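Local coordinates for maleylacetate reductase (Agrobacterium tumefaciens, PDB 3HL0), which catalyses the NADH-dependent reduction of maleylacetate to 3-oxoadipate, probably in the breakdown of gamma-resorcylate, as a member of the iron-containing alcohol dehydrogenase family, at residues Gly62-Ala67 and Val73-Thr78. Sequence-based numbering, arbitrary orientation.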
loop_
_atom_site.group_PDB
_atom_site.type_symbol
_atom_site.label_atom_id
_atom_site.label_comp_id
_atom_site.label_asym_id
_atom_site.label_seq_id
_atom_site.Cartn_x
_atom_site.Cartn_y
_atom_site.Cartn_z
ATOM N N GLY A 62 16.308 -14.357 14.801
ATOM C CA GLY A 62 14.992 -13.746 15.024
ATOM C C GLY A 62 14.344 -13.263 13.733
ATOM O O GLY A 62 14.963 -13.332 12.657
ATOM N N VAL A 63 13.098 -12.798 13.857
ATOM C CA VAL A 63 12.285 -12.267 12.763
ATOM C C VAL A 63 11.666 -10.947 13.204
ATOM O O VAL A 63 11.029 -10.868 14.254
ATOM C CB VAL A 63 11.151 -13.219 12.368
ATOM C CG1 VAL A 63 10.308 -12.616 11.245
ATOM C CG2 VAL A 63 11.723 -14.536 11.922
ATOM N N PHE A 64 11.912 -9.887 12.439
ATOM C CA PHE A 64 11.279 -8.598 12.713
ATOM C C PHE A 64 10.449 -8.275 11.477
ATOM O O PHE A 64 11.000 -8.006 10.417
ATOM C CB PHE A 64 12.344 -7.511 12.921
ATOM C CG PHE A 64 11.764 -6.158 13.260
ATOM C CD1 PHE A 64 11.463 -5.844 14.590
ATOM C CD2 PHE A 64 11.496 -5.214 12.264
ATOM C CE1 PHE A 64 10.919 -4.600 14.917
ATOM C CE2 PHE A 64 10.953 -3.958 12.593
ATOM C CZ PHE A 64 10.664 -3.665 13.922
ATOM N N SER A 65 9.127 -8.304 11.613
ATOM C CA SER A 65 8.222 -8.221 10.465
ATOM C C SER A 65 7.386 -6.933 10.471
ATOM O O SER A 65 6.230 -6.911 10.007
ATOM C CB SER A 65 7.303 -9.453 10.415
ATOM O OG SER A 65 6.539 -9.573 11.635
ATOM N N GLU A 66 7.975 -5.858 10.946
ATOM C CA GLU A 66 7.226 -4.592 10.992
ATOM C C GLU A 66 7.797 -3.493 10.111
ATOM O O GLU A 66 7.614 -2.297 10.394
ATOM C CB GLU A 66 7.081 -4.118 12.438
ATOM C CG GLU A 66 6.099 -4.960 13.243
ATOM C CD GLU A 66 6.232 -4.732 14.717
ATOM O OE1 GLU A 66 6.293 -3.549 15.140
ATOM O OE2 GLU A 66 6.271 -5.739 15.455
ATOM N N ALA A 67 8.494 -3.887 9.030
ATOM C CA ALA A 67 9.052 -2.900 8.116
ATOM C C ALA A 67 7.901 -2.057 7.602
ATOM O O ALA A 67 6.811 -2.579 7.327
ATOM C CB ALA A 67 9.760 -3.566 6.970
ATOM N N VAL A 73 12.188 6.498 11.347
ATOM C CA VAL A 73 13.252 6.282 12.329
ATOM C C VAL A 73 12.808 5.535 13.602
ATOM O O VAL A 73 13.587 4.772 14.181
ATOM C CB VAL A 73 13.989 7.636 12.630
ATOM C CG1 VAL A 73 14.996 7.498 13.748
ATOM C CG2 VAL A 73 14.675 8.145 11.370
ATOM N N GLU A 74 11.563 5.725 14.042
ATOM C CA GLU A 74 11.111 5.041 15.259
ATOM C C GLU A 74 10.980 3.535 15.080
ATOM O O GLU A 74 11.318 2.785 15.987
ATOM C CB GLU A 74 9.868 5.672 15.887
ATOM C CG GLU A 74 10.128 7.082 16.423
ATOM C CD GLU A 74 11.241 7.154 17.494
ATOM O OE1 GLU A 74 11.253 6.314 18.419
ATOM O OE2 GLU A 74 12.098 8.070 17.424
ATOM N N VAL A 75 10.566 3.100 13.882
ATOM C CA VAL A 75 10.561 1.685 13.567
ATOM C C VAL A 75 11.997 1.145 13.487
ATOM O O VAL A 75 12.306 0.065 14.014
ATOM C CB VAL A 75 9.798 1.405 12.243
ATOM C CG1 VAL A 75 9.958 -0.069 11.813
ATOM C CG2 VAL A 75 8.331 1.757 12.406
ATOM N N THR A 76 12.885 1.892 12.843
ATOM C CA THR A 76 14.285 1.467 12.790
ATOM C C THR A 76 14.874 1.315 14.202
ATOM O O THR A 76 15.568 0.341 14.488
ATOM C CB THR A 76 15.114 2.452 11.990
ATOM O OG1 THR A 76 14.658 2.400 10.633
ATOM C CG2 THR A 76 16.623 2.096 12.057
ATOM N N LYS A 77 14.596 2.264 15.084
ATOM C CA LYS A 77 15.093 2.140 16.485
ATOM C C LYS A 77 14.652 0.847 17.150
ATOM O O LYS A 77 15.467 0.150 17.772
ATOM C CB LYS A 77 14.665 3.345 17.310
ATOM C CG LYS A 77 15.429 4.578 16.887
ATOM C CD LYS A 77 15.067 5.778 17.732
ATOM C CE LYS A 77 15.838 7.012 17.278
ATOM N NZ LYS A 77 15.028 7.745 16.290
ATOM N N THR A 78 13.375 0.519 16.987
ATOM C CA THR A 78 12.812 -0.746 17.479
ATOM C C THR A 78 13.477 -1.974 16.848
ATOM O O THR A 78 13.751 -2.960 17.537
ATOM C CB THR A 78 11.310 -0.768 17.223
ATOM O OG1 THR A 78 10.733 0.328 17.956
ATOM C CG2 THR A 78 10.675 -2.072 17.732
#
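F64 projects from the end of strand 60-64 and lays the tip of its ring against V75 and T78 in the first turns of helix 73-85. Strand and helix are consecutive elements of the Rossmann-like alpha/beta domain that forms the nucleotide-binding half of iron-containing alcohol dehydrogenases; the helix belongs to the beta-alpha-beta crossover from 60-64 to the parallel strand 90-95. Strand 60-64 is an outermost strand of the parallel sheet in this chain, and F64 is hydrogen-bonded through its backbone to V39 and S41. With CG anti to the backbone N (chi1 -178°), the F64 side chain reaches away from the strand to the helix. Its CE1 atom meets the methyl of T78, F64 CE1 to T78 CG2 being 3.8 Å, and this methyl lies at the ring edge, near the ring plane. One helical turn earlier, V75 CG1 comes to the rim atom across CZ, 4.1 Å from F64 CE2. A79 and A82 of the same helix and L102 of helix 97-110 also touch the phenylalanine, which is buried. T78 turns its methyl to the ring, while its OG1 lies 3.2 Å from the carbonyl O of E74. E66 lies in the loop after the strand; its side chain is about 8 Å from that of T42, an NAD-binding residue, and packs on P72 of the second subunit, which places the contact near the dimer interface. V75 CG1, anti to its N at chi1 172°, bridges strand end and loop: besides the F64 ring it touches the backbone of E66, with V75 CG1 3.5 Å from E66 O.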